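PDB 2XMZ: hydrolase, alpha/beta hydrolase FOLD family from Staphylococcus aureus, which catalyses the formation of 2-succinyl-6-hydroxy-2,4-cyclohexadiene-1-carboxylate, a step of menaquinone biosynthesis, and is accordingly classed as a lyase. Local coordinates for residues A[144-147]-A[148-152]; A[171-174]-A[175-179]; A[222-225]-A[226-230]; A[90-93]-A[94-97]. All coordinates share one frame; numbering follows the deposited sequence. Where two conformers were deposited one is given.

How the contacts relate
All four contacts are local, between residues three or four apart along or at the start of a helix, and together they illustrate how one backbone pattern serves different places in an alpha/beta hydrolase. Contact 4 is the core example, its centre about 3 Å from that of the chain, and holds the turn from strand 84-90 into helix 92-103. Contact 3 lies on helix 219-231, apolar toward the sheet and lysine-rich outside. Contacts 1 and 2 belong to successive helices of the segment inserted between strands 110-114 and 210-215, and they touch each other through Asn-150 and Arg-173. Water bridges mark the surface of contact 1, arginine-aliphatic packing marks contact 2, and a buried, glycine-rich turn sets contact 4 apart.

Contact 1 (A[144-147]-A[148-152]); sequences GIEL and FVNDW
The carboxylate of Glu-146 and the amide of Asn-150 stand almost at right angles, their planes 85° apart, on the outer side of helix 145-152. On another side of the helix, CE2 of Phe-148 lies 3.4 Å above one face of the Trp-152 ring, toward its rim. The helix is part of the insertion between strands 110-114 and 210-215, the usual place of the cap in the alpha/beta hydrolase fold. Gly-144, with positive phi, follows helix 123-143 and is at the N-cap position of the new helix.

Glu-146 and Asn-150 join through solvent: a single water donates to Glu-146 OE2 at 2.6 Å and accepts from Asn-150 ND2 at 2.6 Å. The glutamate chain is extended, with CG anti to the backbone N (chi1 -171°), which carries its carboxylate out to that water. The other end of the amide, OD1, is taken by Arg-173 of helix 166-177.

On the inner side Ile-145 CG1 meets Val-149 CG2 at 4.0 Å, the two branches set at a slant. Val-149 also touches Arg-173, Arg-176 and Leu-177, while Ile-145 and Phe-148 rest on Leu-140, so this face is wedged between the two adjoining helices.

The carbonyl of Leu-147 has two donors, for besides Asp-151 N at 3.2 Å it receives a water at 2.8 Å that also donates to Asp-151 OD1.

Contact 2 (A[171-174]-A[175-179]); sequences QIRQ and QRLSQ
With CG anti to its carbonyl carbon (chi1 -62°) and an extended chain from there to NE, Arg-176 runs alongside Ile-172, whose CG2 branch lies anti to the backbone N; the two point the same way. The result is an aliphatic cover on a charged plane: Ile-172 CG2 sits over the centre of one guanidinium face, 3.5 Å from Arg-176 CZ. Both residues belong to helix 166-177, within the insertion that forms the probable cap of this alpha/beta hydrolase. Arg-176 also makes a cation-pi contact with Phe-158, and its side chain comes near the presumed catalytic triad without touching it.

A second pair reaches across at an angle. Arg-173 is stretched out from CG to NE, and Leu-177 CD1 lies over one face of its guanidinium, 3.7 Å from Arg-173 NE. The charged end is fixed from outside, by a salt bridge to Glu-153 and a hydrogen bond to Asn-150 OD1 on helix 145-152, so the leucine methyl packs on a group whose polar partners bind elsewhere.

Regular backbone bonds accompany the side chains, among them Leu-177 N to Arg-173 O at 2.9 Å.

Ser-178 OG is also bonded by Arg-30 NH2. At Gln-175 O the donors are side chains: Gln-179 NE2 at 2.9 Å and Ser-178 OG at 3.0 Å, the two arriving from opposite faces of the carbonyl plane.

Contact 3 (A[222-225]-A[226-230]); sequences VQIA and KKMAN
Val-222 and Lys-226 lie side by side and point the same way, so that the valine methyl CG1 rests 3.7 Å from Lys-226 CE. The lysine uses its methylenes as an apolar surface here: CG stands anti to the carbonyl carbon, beside the backbone N (chi1 -73°), and the extended chain beyond it runs back along the preceding turn. Close to the backbone, Lys-226 CG also passes 3.4 Å from Val-222 O.

Ile-224 and Met-228 meet differently, one side chain slanting over the other. They touch through Ile-224 CG2 and Met-228 CG, 4.1 Å apart. Met-228 then bends at its last torsion (chi3 -66°), which turns the terminal methyl inward until Met-228 CE lies 4.0 Å from Ala-225 CA. Between these pairs Ala-225 presents only a methyl to the sheet, consistent with a close approach of helix and strands.

Four consecutive i-to-i+4 bonds run beneath the side chains. The one from Met-228 N to Ile-224 O is 2.9 Å long and nearly straight, with an angle at the hydrogen of 175°.

The helix, 219-231, is the crossover of a beta-alpha-beta unit in the alpha/beta hydrolase sheet. Ala-225 packs on both flanking strands, on Ile-212 and Ala-214 of 210-215 and on Cys-237 of 235-240, while Lys-226 lies against Leu-239 and Met-228 against Ile-212.

Contact 4 (A[90-93]-A[94-97]); sequences YSMG and GRVA
What is evidently the nucleophile elbow of the alpha/beta hydrolase fold, with Gly-89, Ser-91 and Gly-93 matching GxSxG, turns strand 84-90 into helix 92-103, and in it Ser-91 O accepts from the backbone N of Arg-95 and, weakly, from that of Gly-94. Ser-91 sits at the bend with phi 54° and psi -118°, the strained backbone typical of such elbows. Its OG is hydrogen-bonded to His-245 NE2, and with Asp-218 these residues match a Ser-His-Asp triad, so Ser-91 is probably the nucleophile.

The first turn of the helix is compact. Arg-95 N bonds to Ser-91 O at 3.1 Å, while the shorter approach of Gly-94 N to the same oxygen, 2.8 Å, is a weak, bent bond. Val-96 N to Met-92 O, at 3.2 Å, is the straighter helical bond of the next step. Gly-93 and Gly-94 bring no side chains into this turn, in keeping with the close passage of strand and helix at elbows of this kind.

Ser-91 CB lies 3.5 Å above the centre of one face of the Tyr-90 ring, and the ring's hydroxyl bonds to Thr-246. Arg-95 folds back through a bend at chi3 (-71°), which sets its guanidinium beside Met-92; NH1 is held by the carbonyl of Tyr-191. Thus Arg-95 NH2 comes to rest 3.6 Å from Met-92 CG.

Contact 1 (A[144-147]-A[148-152])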
loop_
_atom_site.group_PDB
_atom_site.type_symbol
_atom_site.label_atom_id
_atom_site.label_comp_id
_atom_site.label_asym_id
_atom_site.label_seq_id
_atom_site.Cartn_x
_atom_site.Cartn_y
_atom_site.Cartn_z
ATOM N N GLY A 144 18.866 11.097 -10.123
ATOM C CA GLY A 144 18.953 9.628 -10.086
ATOM C C GLY A 144 18.434 8.973 -8.815
ATOM O O GLY A 144 18.008 9.655 -7.881
ATOM N N ILE A 145 18.496 7.643 -8.760
ATOM C CA ILE A 145 17.852 6.910 -7.661
ATOM C C ILE A 145 18.626 7.055 -6.353
ATOM O O ILE A 145 18.031 7.342 -5.321
ATOM C CB ILE A 145 17.578 5.405 -8.001
ATOM C CG1 ILE A 145 16.586 4.788 -7.005
ATOM C CG2 ILE A 145 18.871 4.577 -8.050
ATOM C CD1 ILE A 145 15.249 5.490 -6.949
ATOM N N GLU A 146 19.948 6.898 -6.408
ATOM C CA GLU A 146 20.761 6.834 -5.202
ATOM C C GLU A 146 20.633 8.093 -4.337
ATOM O O GLU A 146 20.382 7.998 -3.136
ATOM C CB GLU A 146 22.232 6.517 -5.525
ATOM C CG GLU A 146 23.080 6.214 -4.280
ATOM C CD GLU A 146 24.454 5.659 -4.611
ATOM O OE1 GLU A 146 24.620 5.093 -5.713
ATOM O OE2 GLU A 146 25.374 5.793 -3.777
ATOM N N LEU A 147 20.773 9.262 -4.955
ATOM C CA LEU A 147 20.719 10.526 -4.222
ATOM C C LEU A 147 19.314 10.748 -3.639
ATOM O O LEU A 147 19.162 11.199 -2.506
ATOM C CB LEU A 147 21.181 11.694 -5.109
ATOM C CG LEU A 147 22.663 11.666 -5.570
ATOM C CD1 LEU A 147 22.925 12.662 -6.696
ATOM C CD2 LEU A 147 23.694 11.855 -4.439
ATOM N N PHE A 148 18.293 10.389 -4.407
ATOM C CA PHE A 148 16.918 10.466 -3.911
ATOM C C PHE A 148 16.698 9.612 -2.672
ATOM O O PHE A 148 16.134 10.088 -1.679
ATOM C CB PHE A 148 15.912 10.100 -5.006
ATOM C CG PHE A 148 14.496 10.300 -4.588
ATOM C CD1 PHE A 148 13.892 11.555 -4.696
ATOM C CD2 PHE A 148 13.767 9.241 -4.049
ATOM C CE1 PHE A 148 12.589 11.747 -4.288
ATOM C CE2 PHE A 148 12.454 9.427 -3.637
ATOM C CZ PHE A 148 11.865 10.686 -3.763
ATOM N N VAL A 149 17.140 8.352 -2.736
ATOM C CA VAL A 149 17.003 7.400 -1.623
ATOM C C VAL A 149 17.769 7.895 -0.388
ATOM O O VAL A 149 17.273 7.793 0.732
ATOM C CB VAL A 149 17.462 5.967 -2.023
ATOM C CG1 VAL A 149 17.496 5.031 -0.818
ATOM C CG2 VAL A 149 16.528 5.372 -3.082
ATOM N N ASN A 150 18.965 8.450 -0.597
ATOM C CA ASN A 150 19.725 9.028 0.506
ATOM C C ASN A 150 18.911 10.077 1.280
ATOM O O ASN A 150 18.852 10.041 2.519
ATOM C CB ASN A 150 21.064 9.583 0.005
ATOM C CG ASN A 150 22.028 8.482 -0.410
ATOM O OD1 ASN A 150 21.837 7.305 -0.084
ATOM N ND2 ASN A 150 23.077 8.861 -1.124
ATOM N N ASP A 151 18.249 10.973 0.541
ATOM C CA ASP A 151 17.390 11.999 1.135
ATOM C C ASP A 151 16.091 11.389 1.701
ATOM O O ASP A 151 15.652 11.774 2.781
ATOM C CB ASP A 151 17.063 13.098 0.115
ATOM C CG ASP A 151 18.249 14.004 -0.193
ATOM O OD1 ASP A 151 19.377 13.774 0.311
ATOM O OD2 ASP A 151 18.044 14.976 -0.954
ATOM N N TRP A 152 15.502 10.437 0.971
ATOM C CA TRP A 152 14.265 9.764 1.377
ATOM C C TRP A 152 14.434 9.072 2.724
ATOM O O TRP A 152 13.562 9.193 3.598
ATOM C CB TRP A 152 13.847 8.744 0.326
ATOM C CG TRP A 152 12.428 8.273 0.409
ATOM C CD1 TRP A 152 11.997 7.036 0.795
ATOM C CD2 TRP A 152 11.253 9.012 0.045
ATOM N NE1 TRP A 152 10.623 6.957 0.694
ATOM C CE2 TRP A 152 10.142 8.160 0.246
ATOM C CE3 TRP A 152 11.032 10.310 -0.431
ATOM C CZ2 TRP A 152 8.819 8.572 0.006
ATOM C CZ3 TRP A 152 9.709 10.719 -0.671
ATOM C CH2 TRP A 152 8.627 9.848 -0.456
HETATM O O HOH W 1 25.161 7.381 -1.672
HETATM O O HOH W 2 21.002 13.137 -1.641
#

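Contact 2 (A[171-174]-A[175-179])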
loop_
_atom_site.group_PDB
_atom_site.type_symbol
_atom_site.label_atom_id
_atom_site.label_comp_id
_atom_site.label_asym_id
_atom_site.label_seq_id
_atom_site.Cartn_x
_atom_site.Cartn_y
_atom_site.Cartn_z
ATOM N N GLN A 171 17.992 -4.275 3.245
ATOM C CA GLN A 171 16.928 -4.781 2.365
ATOM C C GLN A 171 16.029 -3.656 1.844
ATOM O O GLN A 171 15.734 -3.597 0.652
ATOM C CB GLN A 171 16.055 -5.812 3.084
ATOM C CG GLN A 171 16.672 -7.191 3.254
ATOM C CD GLN A 171 15.826 -8.100 4.151
ATOM O OE1 GLN A 171 15.597 -7.797 5.333
ATOM N NE2 GLN A 171 15.361 -9.222 3.592
ATOM N N ILE A 172 15.583 -2.796 2.758
ATOM C CA ILE A 172 14.804 -1.608 2.413
ATOM C C ILE A 172 15.558 -0.720 1.408
ATOM O O ILE A 172 14.990 -0.344 0.373
ATOM C CB ILE A 172 14.409 -0.791 3.668
ATOM C CG1 ILE A 172 13.380 -1.562 4.502
ATOM C CG2 ILE A 172 13.813 0.553 3.265
ATOM C CD1 ILE A 172 13.180 -1.013 5.897
ATOM N N ARG A 173 16.824 -0.401 1.721
ATOM C CA ARG A 173 17.666 0.450 0.866
ATOM C C ARG A 173 17.852 -0.141 -0.534
ATOM O O ARG A 173 17.798 0.576 -1.531
ATOM C CB ARG A 173 19.043 0.715 1.513
ATOM C CG ARG A 173 19.898 1.691 0.715
ATOM C CD ARG A 173 21.212 2.035 1.384
ATOM N NE ARG A 173 22.072 2.796 0.481
ATOM C CZ ARG A 173 21.934 4.092 0.203
ATOM N NH1 ARG A 173 22.774 4.667 -0.644
ATOM N NH2 ARG A 173 20.965 4.821 0.764
ATOM N N GLN A 174 18.066 -1.453 -0.591
ATOM C CA GLN A 174 18.240 -2.159 -1.847
ATOM C C GLN A 174 16.972 -2.117 -2.687
ATOM O O GLN A 174 17.044 -1.896 -3.906
ATOM C CB GLN A 174 18.699 -3.612 -1.584
ATOM C CG GLN A 174 18.668 -4.548 -2.791
ATOM C CD GLN A 174 17.275 -5.055 -3.127
ATOM O OE1 GLN A 174 16.907 -5.156 -4.301
ATOM N NE2 GLN A 174 16.483 -5.358 -2.095
ATOM N N GLN A 175 15.824 -2.331 -2.036
ATOM C CA GLN A 175 14.529 -2.316 -2.696
ATOM C C GLN A 175 14.254 -0.943 -3.309
ATOM O O GLN A 175 13.728 -0.846 -4.425
ATOM C CB GLN A 175 13.419 -2.705 -1.725
ATOM C CG GLN A 175 13.193 -4.225 -1.564
ATOM C CD GLN A 175 12.398 -4.597 -0.314
ATOM O OE1 GLN A 175 11.748 -3.747 0.308
ATOM N NE2 GLN A 175 12.446 -5.875 0.056
ATOM N N ARG A 176 14.623 0.110 -2.584
ATOM C CA ARG A 176 14.479 1.482 -3.078
ATOM C C ARG A 176 15.448 1.774 -4.259
ATOM O O ARG A 176 15.047 2.331 -5.292
ATOM C CB ARG A 176 14.705 2.481 -1.929
ATOM C CG ARG A 176 13.682 2.352 -0.757
ATOM C CD ARG A 176 14.003 3.362 0.333
ATOM N NE ARG A 176 12.937 3.504 1.327
ATOM C CZ ARG A 176 13.119 3.959 2.564
ATOM N NH1 ARG A 176 14.331 4.317 2.987
ATOM N NH2 ARG A 176 12.077 4.062 3.382
ATOM N N LEU A 177 16.714 1.381 -4.098
ATOM C CA LEU A 177 17.769 1.644 -5.095
ATOM C C LEU A 177 17.521 0.912 -6.404
ATOM O O LEU A 177 18.010 1.318 -7.473
ATOM C CB LEU A 177 19.149 1.277 -4.536
ATOM C CG LEU A 177 19.691 2.138 -3.373
ATOM C CD1 LEU A 177 21.047 1.617 -2.870
ATOM C CD2 LEU A 177 19.793 3.592 -3.769
ATOM N N SER A 178 16.760 -0.177 -6.334
ATOM C CA SER A 178 16.496 -0.958 -7.532
ATOM C C SER A 178 15.333 -0.379 -8.329
ATOM O O SER A 178 15.096 -0.791 -9.458
ATOM C CB SER A 178 16.199 -2.401 -7.180
ATOM O OG SER A 178 14.925 -2.462 -6.586
ATOM N N GLN A 179 14.616 0.587 -7.762
ATOM C CA GLN A 179 13.519 1.202 -8.503
ATOM C C GLN A 179 14.080 2.095 -9.588
ATOM O O GLN A 179 15.151 2.660 -9.436
ATOM C CB GLN A 179 12.584 1.996 -7.575
ATOM C CG GLN A 179 11.943 1.169 -6.458
ATOM C CD GLN A 179 11.303 -0.127 -6.964
ATOM O OE1 GLN A 179 10.603 -0.128 -7.981
ATOM N NE2 GLN A 179 11.536 -1.233 -6.241
HETATM O O HOH W 3 14.429 -7.093 -0.892
#

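Contact 3 (A[222-225]-A[226-230])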
loop_
_atom_site.group_PDB
_atom_site.type_symbol
_atom_site.label_atom_id
_atom_site.label_comp_id
_atom_site.label_asym_id
_atom_site.label_seq_id
_atom_site.Cartn_x
_atom_site.Cartn_y
_atom_site.Cartn_z
ATOM N N VAL A 222 -1.413 7.720 12.570
ATOM C CA VAL A 222 -2.317 7.353 13.680
ATOM C C VAL A 222 -3.563 8.257 13.667
ATOM O O VAL A 222 -4.704 7.782 13.771
ATOM C CB VAL A 222 -1.600 7.444 15.059
ATOM C CG1 VAL A 222 -2.592 7.377 16.241
ATOM C CG2 VAL A 222 -0.544 6.343 15.177
ATOM N N GLN A 223 -3.349 9.567 13.534
ATOM C CA GLN A 223 -4.489 10.494 13.557
ATOM C C GLN A 223 -5.351 10.221 12.348
ATOM O O GLN A 223 -6.553 10.199 12.447
ATOM C CB GLN A 223 -4.031 11.949 13.611
ATOM C CG GLN A 223 -3.409 12.290 14.947
ATOM C CD GLN A 223 -2.608 13.572 14.924
ATOM O OE1 GLN A 223 -2.173 14.053 15.971
ATOM N NE2 GLN A 223 -2.404 14.134 13.728
ATOM N N ILE A 224 -4.717 9.941 11.214
ATOM C CA ILE A 224 -5.456 9.586 9.993
ATOM C C ILE A 224 -6.235 8.268 10.139
ATOM O O ILE A 224 -7.410 8.183 9.752
ATOM C CB ILE A 224 -4.527 9.526 8.784
ATOM C CG1 ILE A 224 -3.971 10.936 8.486
ATOM C CG2 ILE A 224 -5.263 8.954 7.545
ATOM C CD1 ILE A 224 -3.052 10.930 7.287
ATOM N N ALA A 225 -5.589 7.266 10.724
ATOM C CA ALA A 225 -6.194 5.940 10.903
ATOM C C ALA A 225 -7.430 6.035 11.751
ATOM O O ALA A 225 -8.452 5.433 11.419
ATOM C CB ALA A 225 -5.199 4.968 11.523
ATOM N N LYS A 226 -7.362 6.830 12.823
ATOM C CA LYS A 226 -8.493 6.991 13.736
ATOM C C LYS A 226 -9.662 7.667 13.013
ATOM O O LYS A 226 -10.820 7.261 13.158
ATOM C CB LYS A 226 -8.107 7.794 14.988
ATOM C CG LYS A 226 -7.220 7.038 15.978
ATOM C CD LYS A 226 -7.031 7.825 17.296
ATOM C CE LYS A 226 -5.786 7.336 18.037
ATOM N NZ LYS A 226 -5.575 8.046 19.322
ATOM N N LYS A 227 -9.342 8.681 12.213
ATOM C CA LYS A 227 -10.366 9.394 11.452
ATOM C C LYS A 227 -11.035 8.487 10.417
ATOM O O LYS A 227 -12.246 8.479 10.331
ATOM C CB LYS A 227 -9.781 10.616 10.771
ATOM C CG LYS A 227 -9.573 11.802 11.671
ATOM C CD LYS A 227 -8.997 12.899 10.796
ATOM C CE LYS A 227 -8.089 13.825 11.555
ATOM N NZ LYS A 227 -7.504 14.838 10.644
ATOM N N MET A 228 -10.236 7.734 9.659
ATOM C CA MET A 228 -10.751 6.731 8.720
ATOM C C MET A 228 -11.675 5.727 9.418
ATOM O O MET A 228 -12.768 5.445 8.933
ATOM C CB MET A 228 -9.611 5.971 8.029
ATOM C CG MET A 228 -8.753 6.816 7.087
ATOM S SD MET A 228 -7.856 5.785 5.952
ATOM C CE MET A 228 -6.769 4.930 7.094
ATOM N N ALA A 229 -11.238 5.207 10.558
ATOM C CA ALA A 229 -12.029 4.214 11.303
ATOM C C ALA A 229 -13.410 4.738 11.636
ATOM O O ALA A 229 -14.400 4.009 11.533
ATOM C CB ALA A 229 -11.304 3.798 12.569
ATOM N N ASN A 230 -13.481 6.014 12.022
ATOM C CA ASN A 230 -14.747 6.661 12.355
ATOM C C ASN A 230 -15.742 6.638 11.216
ATOM O O ASN A 230 -16.951 6.636 11.442
ATOM C CB ASN A 230 -14.529 8.139 12.717
ATOM C CG ASN A 230 -13.962 8.338 14.094
ATOM O OD1 ASN A 230 -14.050 7.457 14.954
ATOM N ND2 ASN A 230 -13.386 9.523 14.327
#

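Contact 4 (A[90-93]-A[94-97])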
loop_
_atom_site.group_PDB
_atom_site.type_symbol
_atom_site.label_atom_id
_atom_site.label_comp_id
_atom_site.label_asym_id
_atom_site.label_seq_id
_atom_site.Cartn_x
_atom_site.Cartn_y
_atom_site.Cartn_z
ATOM N N TYR A 90 -0.586 -0.989 1.772
ATOM C CA TYR A 90 0.290 -0.254 2.664
ATOM C C TYR A 90 0.646 1.071 2.033
ATOM O O TYR A 90 1.163 1.098 0.923
ATOM C CB TYR A 90 1.593 -1.039 2.954
ATOM C CG TYR A 90 2.741 -0.158 3.392
ATOM C CD1 TYR A 90 2.764 0.419 4.667
ATOM C CD2 TYR A 90 3.815 0.098 2.528
ATOM C CE1 TYR A 90 3.824 1.244 5.071
ATOM C CE2 TYR A 90 4.904 0.940 2.918
ATOM C CZ TYR A 90 4.889 1.499 4.187
ATOM O OH TYR A 90 5.926 2.298 4.594
ATOM N N SER A 91 0.404 2.152 2.773
ATOM C CA SER A 91 0.844 3.505 2.424
ATOM C C SER A 91 0.345 3.826 1.021
ATOM O O SER A 91 -0.855 3.792 0.797
ATOM C CB SER A 91 2.376 3.638 2.544
ATOM O OG SER A 91 2.737 4.997 2.728
ATOM N N MET A 92 1.242 4.063 0.063
ATOM C CA MET A 92 0.788 4.300 -1.345
ATOM C C MET A 92 -0.189 3.247 -1.840
ATOM O O MET A 92 -1.190 3.587 -2.477
ATOM C CB MET A 92 1.977 4.393 -2.322
ATOM C CG MET A 92 1.587 4.437 -3.828
ATOM S SD MET A 92 3.059 4.403 -4.870
ATOM C CE MET A 92 3.295 2.644 -5.047
ATOM N N GLY A 93 0.124 1.977 -1.604
ATOM C CA GLY A 93 -0.771 0.887 -1.960
ATOM C C GLY A 93 -2.105 0.885 -1.225
ATOM O O GLY A 93 -3.094 0.336 -1.734
ATOM N N GLY A 94 -2.138 1.484 -0.034
ATOM C CA GLY A 94 -3.396 1.659 0.701
ATOM C C GLY A 94 -4.264 2.722 0.084
ATOM O O GLY A 94 -5.489 2.650 0.192
ATOM N N ARG A 95 -3.630 3.706 -0.568
ATOM C CA ARG A 95 -4.383 4.747 -1.283
ATOM C C ARG A 95 -5.060 4.124 -2.488
ATOM O O ARG A 95 -6.224 4.384 -2.769
ATOM C CB ARG A 95 -3.489 5.923 -1.700
ATOM C CG ARG A 95 -2.828 6.644 -0.493
ATOM C CD ARG A 95 -2.112 7.936 -0.888
ATOM N NE ARG A 95 -0.864 7.771 -1.663
ATOM C CZ ARG A 95 -0.764 7.942 -2.986
ATOM N NH1 ARG A 95 -1.845 8.261 -3.703
ATOM N NH2 ARG A 95 0.427 7.828 -3.595
ATOM N N VAL A 96 -4.324 3.264 -3.170
ATOM C CA VAL A 96 -4.886 2.463 -4.232
ATOM C C VAL A 96 -5.991 1.522 -3.693
ATOM O O VAL A 96 -7.049 1.410 -4.314
ATOM C CB VAL A 96 -3.788 1.696 -4.999
ATOM C CG1 VAL A 96 -4.395 0.730 -6.019
ATOM C CG2 VAL A 96 -2.858 2.683 -5.678
ATOM N N ALA A 97 -5.776 0.894 -2.542
ATOM C CA ALA A 97 -6.771 -0.042 -2.025
ATOM C C ALA A 97 -8.043 0.684 -1.621
ATOM O O ALA A 97 -9.159 0.194 -1.842
ATOM C CB ALA A 97 -6.211 -0.873 -0.852
#